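Side-chain contacts in proton-dependent oligopeptide transporter family protein (Xanthomonas campestris, PDB 6EI3), which probably carries short peptides across the membrane together with protons, as a POT-family member of the major facilitator superfamily: residues F6-E11 / Y145-F150; F296-P301 / A487-L492; F302-D307 / A480-L485. All coordinates share one frame; numbering follows the deposited sequence. Where two conformers were deposited one is given.

Contact 1 (F6-E11 / Y145-F150); sequences FIIGNE and YWIINF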
loop_
_atom_site.group_PDB
_atom_site.type_symbol
_atom_site.label_atom_id
_atom_site.label_comp_id
_atom_site.label_asym_id
_atom_site.label_seq_id
_atom_site.Cartn_x
_atom_site.Cartn_y
_atom_site.Cartn_z
ATOM N N PHE A 6 9.627 23.726 -5.668
ATOM C CA PHE A 6 8.159 23.745 -5.545
ATOM C C PHE A 6 7.614 22.326 -5.431
ATOM O O PHE A 6 6.664 22.108 -4.693
ATOM C CB PHE A 6 7.514 24.485 -6.726
ATOM C CG PHE A 6 7.919 25.941 -6.813
ATOM C CD1 PHE A 6 7.253 26.909 -6.070
ATOM C CD2 PHE A 6 8.966 26.341 -7.632
ATOM C CE1 PHE A 6 7.637 28.255 -6.140
ATOM C CE2 PHE A 6 9.350 27.682 -7.703
ATOM C CZ PHE A 6 8.679 28.632 -6.957
ATOM N N ILE A 7 8.260 21.362 -6.137
ATOM C CA ILE A 7 7.920 19.929 -6.126
ATOM C C ILE A 7 8.327 19.330 -4.779
ATOM O O ILE A 7 7.572 18.557 -4.195
ATOM C CB ILE A 7 8.631 19.201 -7.319
ATOM C CG1 ILE A 7 8.196 19.777 -8.707
ATOM C CG2 ILE A 7 8.485 17.663 -7.257
ATOM C CD1 ILE A 7 6.756 19.648 -9.102
ATOM N N ILE A 8 9.545 19.698 -4.282
ATOM C CA ILE A 8 10.067 19.194 -2.991
ATOM C C ILE A 8 9.137 19.689 -1.853
ATOM O O ILE A 8 8.729 18.883 -1.017
ATOM C CB ILE A 8 11.571 19.593 -2.780
ATOM C CG1 ILE A 8 12.503 18.734 -3.674
ATOM C CG2 ILE A 8 11.994 19.488 -1.295
ATOM C CD1 ILE A 8 13.980 19.299 -3.838
ATOM N N GLY A 9 8.790 20.982 -1.875
ATOM C CA GLY A 9 7.892 21.606 -0.902
ATOM C C GLY A 9 6.537 20.918 -0.847
ATOM O O GLY A 9 6.055 20.556 0.221
ATOM N N ASN A 10 5.927 20.707 -2.016
ATOM C CA ASN A 10 4.641 20.032 -2.137
ATOM C C ASN A 10 4.746 18.603 -1.594
ATOM O O ASN A 10 3.878 18.196 -0.818
ATOM C CB ASN A 10 4.186 20.036 -3.601
ATOM C CG ASN A 10 2.994 19.147 -3.845
ATOM O OD1 ASN A 10 1.837 19.497 -3.567
ATOM N ND2 ASN A 10 3.269 17.935 -4.256
ATOM N N GLU A 11 5.815 17.853 -1.980
ATOM C CA GLU A 11 6.033 16.474 -1.517
ATOM C C GLU A 11 6.177 16.391 0.016
ATOM O O GLU A 11 5.577 15.513 0.639
ATOM C CB GLU A 11 7.264 15.841 -2.223
ATOM C CG GLU A 11 7.629 14.427 -1.768
ATOM C CD GLU A 11 6.707 13.279 -2.157
ATOM O OE1 GLU A 11 5.700 13.512 -2.864
ATOM O OE2 GLU A 11 7.018 12.130 -1.773
ATOM N N TYR A 145 13.165 10.064 -0.312
ATOM C CA TYR A 145 13.355 9.030 0.713
ATOM C C TYR A 145 13.488 9.647 2.106
ATOM O O TYR A 145 12.786 9.220 3.033
ATOM C CB TYR A 145 14.578 8.157 0.382
ATOM C CG TYR A 145 15.055 7.284 1.519
ATOM C CD1 TYR A 145 14.437 6.066 1.795
ATOM C CD2 TYR A 145 16.176 7.632 2.266
ATOM C CE1 TYR A 145 14.880 5.252 2.835
ATOM C CE2 TYR A 145 16.626 6.829 3.309
ATOM C CZ TYR A 145 15.977 5.635 3.586
ATOM O OH TYR A 145 16.425 4.824 4.598
ATOM N N TRP A 146 14.366 10.662 2.248
ATOM C CA TRP A 146 14.580 11.329 3.534
ATOM C C TRP A 146 13.351 12.133 3.969
ATOM O O TRP A 146 13.013 12.133 5.154
ATOM C CB TRP A 146 15.853 12.192 3.528
ATOM C CG TRP A 146 17.113 11.391 3.328
ATOM C CD1 TRP A 146 17.893 11.351 2.205
ATOM C CD2 TRP A 146 17.728 10.502 4.276
ATOM N NE1 TRP A 146 18.935 10.465 2.381
ATOM C CE2 TRP A 146 18.863 9.937 3.647
ATOM C CE3 TRP A 146 17.425 10.123 5.599
ATOM C CZ2 TRP A 146 19.712 9.039 4.302
ATOM C CZ3 TRP A 146 18.258 9.220 6.242
ATOM C CH2 TRP A 146 19.392 8.694 5.598
ATOM N N ILE A 147 12.672 12.773 3.004
ATOM C CA ILE A 147 11.465 13.577 3.231
ATOM C C ILE A 147 10.296 12.705 3.727
ATOM O O ILE A 147 9.598 13.083 4.664
ATOM C CB ILE A 147 11.106 14.400 1.968
ATOM C CG1 ILE A 147 12.077 15.593 1.787
ATOM C CG2 ILE A 147 9.657 14.867 2.016
ATOM C CD1 ILE A 147 12.232 16.094 0.308
ATOM N N ILE A 148 10.083 11.559 3.092
ATOM C CA ILE A 148 9.027 10.633 3.484
ATOM C C ILE A 148 9.273 10.128 4.907
ATOM O O ILE A 148 8.372 10.212 5.739
ATOM C CB ILE A 148 8.861 9.484 2.458
ATOM C CG1 ILE A 148 8.371 10.037 1.092
ATOM C CG2 ILE A 148 7.886 8.403 2.993
ATOM C CD1 ILE A 148 8.549 9.095 -0.111
ATOM N N ASN A 149 10.498 9.671 5.205
ATOM C CA ASN A 149 10.807 9.101 6.511
ATOM C C ASN A 149 10.840 10.118 7.633
ATOM O O ASN A 149 10.242 9.847 8.673
ATOM C CB ASN A 149 12.067 8.259 6.469
ATOM C CG ASN A 149 11.807 6.964 5.722
ATOM O OD1 ASN A 149 11.109 6.066 6.197
ATOM N ND2 ASN A 149 12.256 6.887 4.495
ATOM N N PHE A 150 11.483 11.281 7.438
ATOM C CA PHE A 150 11.480 12.307 8.477
ATOM C C PHE A 150 10.084 12.909 8.679
ATOM O O PHE A 150 9.690 13.113 9.819
ATOM C CB PHE A 150 12.558 13.378 8.260
ATOM C CG PHE A 150 13.910 12.928 8.760
ATOM C CD1 PHE A 150 14.162 12.800 10.121
ATOM C CD2 PHE A 150 14.924 12.605 7.870
ATOM C CE1 PHE A 150 15.405 12.371 10.582
ATOM C CE2 PHE A 150 16.175 12.195 8.333
ATOM C CZ PHE A 150 16.401 12.065 9.684
#
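Ile8 and Ile147 make the apolar part of this contact between helices 4-22 and 137-165: Ile8 CG2 meets Ile147 CD1 at 3.8 Å, the two branched chains crossing at about a right angle. Ile147 carries the larger share. Its other branch, CG2, faces Glu11, coming within 4.3 Å of Glu11 CG, so it lies against the aliphatic stem of the acid. Where the short axes come closest they are still 10.8 Å apart. They run in nearly the same direction, 24° apart, with the Glu11 and Ile147 CA atoms nearest, at 7.8 Å. At this spacing the isoleucine branches do most of the bridging, although Ile147 CG2 also comes within 4.3 Å of Glu11 C.

Between polar and apolar groups, Glu11 OE2 lies 3.8 Å from Ile148 CD1. The glutamate reaches there because CG stands anti to its own nitrogen and the chain then bends at chi2 (71°), bringing OE2 beside the CG1-CD1 end of Ile148, the two side chains crossing at a slant.

The two segments exchange no hydrogen bond. Within 145-150, Asn149 ND2 donates to Tyr145 O at 2.8 Å, while Asn149 N reaches that oxygen from the opposite face of the carbonyl plane. Asn149 OD1 is bonded to Gln514, and Ile148 touches Tyr512; both belong to a C-terminal tail that reads as a remnant of a cleavage tag, consistent with the auto-inhibited state.

Glu11 is the first acid of the ExxER signature, which in this family is linked to proton coupling; the pair of helices belongs to the amino-terminal six-helix bundle of the major facilitator fold.

Contact 2 (F296-P301 / A487-L492); sequences FALVTP and ALAFGL. With 78M ((2S)-2,3-dihydroxypropyl(7Z)-pentadec-7-enoate), chain C; 78M ((2S)-2,3-dihydroxypropyl(7Z)-pentadec-7-enoate), chain O.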
loop_
_atom_site.group_PDB
_atom_site.type_symbol
_atom_site.label_atom_id
_atom_site.label_comp_id
_atom_site.label_asym_id
_atom_site.label_seq_id
_atom_site.Cartn_x
_atom_site.Cartn_y
_atom_site.Cartn_z
ATOM N N PHE A 296 3.714 -10.547 -6.886
ATOM C CA PHE A 296 2.977 -9.484 -6.173
ATOM C C PHE A 296 1.778 -10.034 -5.392
ATOM O O PHE A 296 1.575 -9.637 -4.256
ATOM C CB PHE A 296 2.526 -8.354 -7.127
ATOM C CG PHE A 296 3.588 -7.361 -7.573
ATOM C CD1 PHE A 296 4.931 -7.543 -7.236
ATOM C CD2 PHE A 296 3.246 -6.249 -8.331
ATOM C CE1 PHE A 296 5.909 -6.636 -7.666
ATOM C CE2 PHE A 296 4.227 -5.348 -8.765
ATOM C CZ PHE A 296 5.546 -5.546 -8.426
ATOM N N ALA A 297 1.019 -10.968 -5.979
ATOM C CA ALA A 297 -0.148 -11.588 -5.317
ATOM C C ALA A 297 0.263 -12.291 -4.012
ATOM O O ALA A 297 -0.433 -12.210 -2.994
ATOM C CB ALA A 297 -0.824 -12.585 -6.267
ATOM N N LEU A 298 1.415 -12.959 -4.052
ATOM C CA LEU A 298 1.982 -13.710 -2.933
ATOM C C LEU A 298 2.582 -12.834 -1.849
ATOM O O LEU A 298 2.829 -13.317 -0.745
ATOM C CB LEU A 298 2.999 -14.734 -3.469
ATOM C CG LEU A 298 2.384 -15.885 -4.253
ATOM C CD1 LEU A 298 3.456 -16.706 -4.968
ATOM C CD2 LEU A 298 1.541 -16.779 -3.346
ATOM N N VAL A 299 2.814 -11.554 -2.165
ATOM C CA VAL A 299 3.324 -10.520 -1.259
ATOM C C VAL A 299 2.162 -9.812 -0.529
ATOM O O VAL A 299 2.391 -9.230 0.527
ATOM C CB VAL A 299 4.272 -9.519 -2.006
ATOM C CG1 VAL A 299 4.436 -8.191 -1.253
ATOM C CG2 VAL A 299 5.640 -10.153 -2.228
ATOM N N THR A 300 0.928 -9.856 -1.072
ATOM C CA THR A 300 -0.240 -9.177 -0.446
ATOM C C THR A 300 -0.377 -9.476 1.080
ATOM O O THR A 300 -0.649 -8.525 1.797
ATOM C CB THR A 300 -1.564 -9.431 -1.206
ATOM O OG1 THR A 300 -1.868 -10.832 -1.204
ATOM C CG2 THR A 300 -1.537 -8.903 -2.620
ATOM N N PRO A 301 -0.112 -10.708 1.627
ATOM C CA PRO A 301 -0.219 -10.901 3.092
ATOM C C PRO A 301 0.787 -10.062 3.867
ATOM O O PRO A 301 0.505 -9.712 5.006
ATOM C CB PRO A 301 0.063 -12.392 3.256
ATOM C CG PRO A 301 -0.405 -12.986 1.937
ATOM C CD PRO A 301 0.181 -12.004 0.975
ATOM N N ALA A 487 4.923 -16.924 3.048
ATOM C CA ALA A 487 6.377 -17.047 2.885
ATOM C C ALA A 487 6.709 -18.369 2.210
ATOM O O ALA A 487 7.530 -18.402 1.292
ATOM C CB ALA A 487 7.068 -16.978 4.236
ATOM N N LEU A 488 6.033 -19.452 2.648
ATOM C CA LEU A 488 6.201 -20.787 2.095
ATOM C C LEU A 488 5.758 -20.816 0.626
ATOM O O LEU A 488 6.518 -21.295 -0.205
ATOM C CB LEU A 488 5.451 -21.853 2.947
ATOM C CG LEU A 488 5.452 -23.293 2.398
ATOM C CD1 LEU A 488 6.852 -23.897 2.395
ATOM C CD2 LEU A 488 4.480 -24.187 3.177
ATOM N N ALA A 489 4.556 -20.278 0.307
ATOM C CA ALA A 489 4.031 -20.264 -1.071
ATOM C C ALA A 489 4.926 -19.408 -1.966
ATOM O O ALA A 489 5.295 -19.850 -3.049
ATOM C CB ALA A 489 2.596 -19.763 -1.097
ATOM N N PHE A 490 5.351 -18.231 -1.473
ATOM C CA PHE A 490 6.281 -17.354 -2.195
ATOM C C PHE A 490 7.588 -18.100 -2.526
ATOM O O PHE A 490 8.026 -18.080 -3.664
ATOM C CB PHE A 490 6.591 -16.074 -1.386
ATOM C CG PHE A 490 7.339 -15.020 -2.175
ATOM C CD1 PHE A 490 8.718 -15.089 -2.328
ATOM C CD2 PHE A 490 6.662 -13.961 -2.762
ATOM C CE1 PHE A 490 9.404 -14.133 -3.086
ATOM C CE2 PHE A 490 7.347 -12.996 -3.505
ATOM C CZ PHE A 490 8.717 -13.084 -3.654
ATOM N N GLY A 491 8.183 -18.732 -1.525
ATOM C CA GLY A 491 9.449 -19.452 -1.649
ATOM C C GLY A 491 9.427 -20.581 -2.651
ATOM O O GLY A 491 10.421 -20.798 -3.361
ATOM N N LEU A 492 8.291 -21.312 -2.715
ATOM C CA LEU A 492 8.145 -22.429 -3.654
ATOM C C LEU A 492 8.006 -21.903 -5.080
ATOM O O LEU A 492 8.573 -22.484 -5.999
ATOM C CB LEU A 492 6.976 -23.353 -3.263
ATOM C CG LEU A 492 7.144 -24.140 -1.938
ATOM C CD1 LEU A 492 5.795 -24.629 -1.421
ATOM C CD2 LEU A 492 8.093 -25.323 -2.102
HETATM O O21 78M C . 17.168 -22.245 -1.794
HETATM C C20 78M C . 15.802 -22.470 -2.120
HETATM C C18 78M C . 14.999 -22.808 -0.886
HETATM O O19 78M C . 15.493 -24.020 -0.306
HETATM C C17 78M C . 13.521 -22.947 -1.169
HETATM O O2 78M C . 12.922 -23.153 0.133
HETATM C C1 78M C . 11.644 -22.794 0.316
HETATM O O1 78M C . 10.954 -22.302 -0.536
HETATM C C2 78M C . 11.189 -23.104 1.713
HETATM C C3 78M C . 10.241 -22.075 2.314
HETATM C C4 78M C . 10.914 -20.753 2.660
HETATM C C5 78M C . 10.835 -20.343 4.126
HETATM C C6 78M C . 9.439 -19.944 4.601
HETATM C C7 78M C . 9.409 -19.498 6.030
HETATM C C8 78M C . 8.905 -20.142 7.072
HETATM C C9 78M C . 8.262 -21.500 7.088
HETATM C C10 78M C . 6.743 -21.437 7.192
HETATM C C11 78M C . 6.058 -22.796 7.102
HETATM C C12 78M C . 4.532 -22.751 7.156
HETATM C C13 78M C . 3.929 -22.626 8.554
HETATM C C15 78M C . 1.879 -22.122 9.942
HETATM C C14 78M C . 2.420 -22.449 8.569
HETATM O O21 78M O . 4.306 -18.561 -13.405
HETATM C C20 78M O . 3.435 -17.727 -14.152
HETATM C C18 78M O . 1.997 -17.925 -13.736
HETATM O O19 78M O . 1.617 -19.292 -13.914
HETATM C C17 78M O . 1.049 -17.030 -14.496
HETATM O O2 78M O . -0.167 -16.985 -13.712
HETATM C C1 78M O . -1.062 -16.029 -13.992
HETATM O O1 78M O . -1.000 -15.307 -14.955
HETATM C C2 78M O . -2.137 -15.968 -12.947
HETATM C C3 78M O . -2.179 -14.637 -12.207
HETATM C C4 78M O . -2.444 -14.795 -10.715
HETATM C C5 78M O . -3.756 -14.200 -10.233
HETATM C C6 78M O . -3.737 -12.681 -10.019
HETATM C C7 78M O . -3.671 -12.312 -8.572
HETATM C C8 78M O . -4.632 -11.759 -7.851
HETATM C C9 78M O . -4.548 -11.401 -6.395
HETATM C C10 78M O . -4.966 -12.576 -5.506
HETATM C C11 78M O . -4.030 -12.858 -4.344
HETATM C C12 78M O . -3.984 -14.330 -3.953
HETATM C C13 78M O . -2.940 -14.702 -2.908
HETATM C C15 78M O . -2.431 -15.058 -0.472
HETATM C C14 78M O . -3.337 -14.400 -1.474
#
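Leu298 is the bump of helix 281-306 that fits the shallow relief formed by Ala489 and Phe490 on helix 471-495. Its CD2 methyl rests on Ala489 CB at 3.9 Å, and CD1 lies 4.0 Å from Phe490 CA, so the fork of the leucine sits over the junction of the two residues. The stem closes the other flank, Leu298 CB lying 3.8 Å from Phe490 CD2.

The complementary bump is the Phe490 ring. With CG anti to the backbone nitrogen (chi1 -170°), the ring lies alongside Val299, both side chains pointing the same way. Val299 CG2 presses obliquely on Phe490 CE2 at 3.6 Å, the shortest approach across the pair. Met367, Thr368 and Ile371 of helix 363-389 also pack on the Phe490 side chain.

Axes 9.2 Å apart and 160° between their directions describe an antiparallel pair, with the Leu298 and Phe490 CA atoms only 5.7 Å apart. Helix 281-306 is kinked at Pro301, whose nitrogen makes no bond to the preceding turn; Thr300 OG1 donates to Ala297 O at 2.7 Å and is also bonded by Trp447 NE1.

One monoacylglycerol packs on Ala297 and Pro301, while another brings its ester carbonyl oxygen O1 within 3.1 Å of Gly491 C, where the glycine has no side chain. The pair belongs to the carboxy-terminal six-helix bundle of the major facilitator fold, here with lipid on both helices.

Contact 3 (F302-D307 / A480-L485); sequences FFSLFD and AAFAFL. With 78M ((2S)-2,3-dihydroxypropyl(7Z)-pentadec-7-enoate), chain C.
The helical turn holding Ser304 and Leu305 faces that of Phe482 and Ala483, with the two chains running in roughly opposite senses and Leu305 CA 7.7 Å from Ala483 CA. All four residues direct their CB atoms at the other helix.

Leu305 bridges the gap with its CD2 methyl, which meets Ala483 CB tip to tip at 3.4 Å. This is tighter than ordinary van der Waals contact between carbons. The leucine also has an uncommon combination of torsions (chi1 -88°, chi2 72°), consistent with local strain, although part of this may lie in how the branch was modelled.

Beside it, Ser304 and Phe482 meet without a hydrogen bond. Ser304 OG lies near the plane of the ring, at its edge, 3.9 Å from Phe482 CE2. The hydroxyl is satisfied elsewhere, by Gly444 O, with a weak second bond to Thr300 O. Phe482 extends its ring toward the serine because CG is anti to the backbone nitrogen (chi1 -179°), and Trp447 meets that ring edge-to-face.

On the outer side of helix 471-495, Phe484 O lies 3.4 Å from C10 of a monoacylglycerol chain.

Other helices flank the pair, and no strands are involved: helix 430-456 supplies Gly444 and Trp447, together with Asn445, which bonds Asp307, while helix 363-389 packs Ser374 against Leu305 and Ile379 against Ala480 and Phe484.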
loop_
_atom_site.group_PDB
_atom_site.type_symbol
_atom_site.label_atom_id
_atom_site.label_comp_id
_atom_site.label_asym_id
_atom_site.label_seq_id
_atom_site.Cartn_x
_atom_site.Cartn_y
_atom_site.Cartn_z
ATOM N N PHE A 302 1.940 -9.691 3.250
ATOM C CA PHE A 302 2.886 -8.813 3.942
ATOM C C PHE A 302 2.184 -7.476 4.251
ATOM O O PHE A 302 2.342 -6.939 5.344
ATOM C CB PHE A 302 4.197 -8.572 3.132
ATOM C CG PHE A 302 4.972 -7.413 3.725
ATOM C CD1 PHE A 302 5.728 -7.580 4.884
ATOM C CD2 PHE A 302 4.839 -6.127 3.203
ATOM C CE1 PHE A 302 6.383 -6.487 5.478
ATOM C CE2 PHE A 302 5.481 -5.044 3.802
ATOM C CZ PHE A 302 6.238 -5.229 4.943
ATOM N N PHE A 303 1.445 -6.929 3.280
ATOM C CA PHE A 303 0.747 -5.650 3.462
ATOM C C PHE A 303 -0.422 -5.753 4.419
ATOM O O PHE A 303 -0.711 -4.764 5.091
ATOM C CB PHE A 303 0.347 -5.032 2.121
ATOM C CG PHE A 303 1.565 -4.509 1.404
ATOM C CD1 PHE A 303 2.214 -3.358 1.848
ATOM C CD2 PHE A 303 2.073 -5.171 0.292
ATOM C CE1 PHE A 303 3.373 -2.895 1.209
ATOM C CE2 PHE A 303 3.228 -4.698 -0.359
ATOM C CZ PHE A 303 3.885 -3.582 0.122
ATOM N N SER A 304 -1.039 -6.968 4.555
ATOM C CA SER A 304 -2.093 -7.232 5.544
ATOM C C SER A 304 -1.511 -7.001 6.919
ATOM O O SER A 304 -2.150 -6.402 7.761
ATOM C CB SER A 304 -2.559 -8.693 5.476
ATOM O OG SER A 304 -3.083 -8.981 4.201
ATOM N N LEU A 305 -0.305 -7.497 7.143
ATOM C CA LEU A 305 0.401 -7.403 8.418
ATOM C C LEU A 305 1.033 -6.034 8.634
ATOM O O LEU A 305 1.014 -5.501 9.744
ATOM C CB LEU A 305 1.468 -8.514 8.471
ATOM C CG LEU A 305 0.988 -9.876 9.016
ATOM C CD1 LEU A 305 0.066 -10.612 8.039
ATOM C CD2 LEU A 305 2.165 -10.776 9.315
ATOM N N PHE A 306 1.562 -5.447 7.564
ATOM C CA PHE A 306 2.239 -4.163 7.647
ATOM C C PHE A 306 1.297 -2.992 7.974
ATOM O O PHE A 306 1.613 -2.208 8.864
ATOM C CB PHE A 306 3.049 -3.910 6.351
ATOM C CG PHE A 306 3.840 -2.626 6.367
ATOM C CD1 PHE A 306 4.958 -2.490 7.179
ATOM C CD2 PHE A 306 3.469 -1.551 5.561
ATOM C CE1 PHE A 306 5.674 -1.288 7.208
ATOM C CE2 PHE A 306 4.184 -0.354 5.594
ATOM C CZ PHE A 306 5.285 -0.233 6.413
ATOM N N ASP A 307 0.162 -2.864 7.256
ATOM C CA ASP A 307 -0.771 -1.735 7.434
ATOM C C ASP A 307 -1.545 -1.749 8.775
ATOM O O ASP A 307 -2.048 -0.711 9.201
ATOM C CB ASP A 307 -1.711 -1.597 6.221
ATOM C CG ASP A 307 -0.996 -0.892 5.057
ATOM O OD1 ASP A 307 -0.229 0.068 5.320
ATOM O OD2 ASP A 307 -1.191 -1.311 3.891
ATOM N N ALA A 480 0.090 -14.056 11.810
ATOM C CA ALA A 480 1.428 -14.665 11.837
ATOM C C ALA A 480 1.445 -15.940 10.988
ATOM O O ALA A 480 2.350 -16.112 10.166
ATOM C CB ALA A 480 1.815 -15.018 13.264
ATOM N N ALA A 481 0.432 -16.816 11.173
ATOM C CA ALA A 481 0.292 -18.081 10.429
ATOM C C ALA A 481 0.100 -17.811 8.926
ATOM O O ALA A 481 0.698 -18.503 8.109
ATOM C CB ALA A 481 -0.884 -18.887 10.970
ATOM N N PHE A 482 -0.736 -16.804 8.589
ATOM C CA PHE A 482 -1.044 -16.365 7.227
ATOM C C PHE A 482 0.241 -15.880 6.528
ATOM O O PHE A 482 0.470 -16.249 5.379
ATOM C CB PHE A 482 -2.136 -15.269 7.256
ATOM C CG PHE A 482 -2.624 -14.688 5.942
ATOM C CD1 PHE A 482 -2.827 -15.502 4.828
ATOM C CD2 PHE A 482 -2.922 -13.331 5.831
ATOM C CE1 PHE A 482 -3.313 -14.969 3.628
ATOM C CE2 PHE A 482 -3.423 -12.799 4.634
ATOM C CZ PHE A 482 -3.617 -13.621 3.541
ATOM N N ALA A 483 1.107 -15.137 7.245
ATOM C CA ALA A 483 2.385 -14.670 6.699
ATOM C C ALA A 483 3.348 -15.841 6.493
ATOM O O ALA A 483 4.035 -15.884 5.475
ATOM C CB ALA A 483 3.020 -13.643 7.613
ATOM N N PHE A 484 3.400 -16.789 7.445
ATOM C CA PHE A 484 4.273 -17.972 7.321
ATOM C C PHE A 484 3.875 -18.824 6.121
ATOM O O PHE A 484 4.757 -19.289 5.387
ATOM C CB PHE A 484 4.283 -18.795 8.620
ATOM C CG PHE A 484 4.970 -18.102 9.779
ATOM C CD1 PHE A 484 6.173 -17.422 9.592
ATOM C CD2 PHE A 484 4.470 -18.217 11.074
ATOM C CE1 PHE A 484 6.826 -16.802 10.668
ATOM C CE2 PHE A 484 5.125 -17.604 12.153
ATOM C CZ PHE A 484 6.293 -16.890 11.941
ATOM N N LEU A 485 2.540 -18.998 5.913
ATOM C CA LEU A 485 2.001 -19.757 4.790
ATOM C C LEU A 485 2.349 -19.034 3.480
ATOM O O LEU A 485 2.694 -19.680 2.489
ATOM C CB LEU A 485 0.475 -19.909 4.947
ATOM C CG LEU A 485 -0.273 -20.765 3.913
ATOM C CD1 LEU A 485 -0.002 -22.257 4.109
ATOM C CD2 LEU A 485 -1.759 -20.526 4.002
HETATM O O21 78M C . 17.168 -22.245 -1.794
HETATM C C20 78M C . 15.802 -22.470 -2.120
HETATM C C18 78M C . 14.999 -22.808 -0.886
HETATM O O19 78M C . 15.493 -24.020 -0.306
HETATM C C17 78M C . 13.521 -22.947 -1.169
HETATM O O2 78M C . 12.922 -23.153 0.133
HETATM C C1 78M C . 11.644 -22.794 0.316
HETATM O O1 78M C . 10.954 -22.302 -0.536
HETATM C C2 78M C . 11.189 -23.104 1.713
HETATM C C3 78M C . 10.241 -22.075 2.314
HETATM C C4 78M C . 10.914 -20.753 2.660
HETATM C C5 78M C . 10.835 -20.343 4.126
HETATM C C6 78M C . 9.439 -19.944 4.601
HETATM C C7 78M C . 9.409 -19.498 6.030
HETATM C C8 78M C . 8.905 -20.142 7.072
HETATM C C9 78M C . 8.262 -21.500 7.088
HETATM C C10 78M C . 6.743 -21.437 7.192
HETATM C C11 78M C . 6.058 -22.796 7.102
HETATM C C12 78M C . 4.532 -22.751 7.156
HETATM C C13 78M C . 3.929 -22.626 8.554
HETATM C C15 78M C . 1.879 -22.122 9.942
HETATM C C14 78M C . 2.420 -22.449 8.569
#

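In the fold
Contacts 2 and 3 are two levels of one interface: both join helix 281-306 to helix 471-495, their centres are 10 Å apart, and Pro301 CG touches Phe482 CZ at 3.6 Å where they meet. Contact 3 is nested inside the chain loop that contact 2 closes, as expected for antiparallel helices, and one monoacylglycerol touches both. Contact 1 closes earlier in the chain, using helices 4-22 and 137-165. Its centre is about 31 Å from that of contact 2 and 29 Å from that of contact 3, on the opposite side of the chain's centre. This separation fits the two-bundle architecture of the major facilitator superfamily, each bundle having its own internal packing.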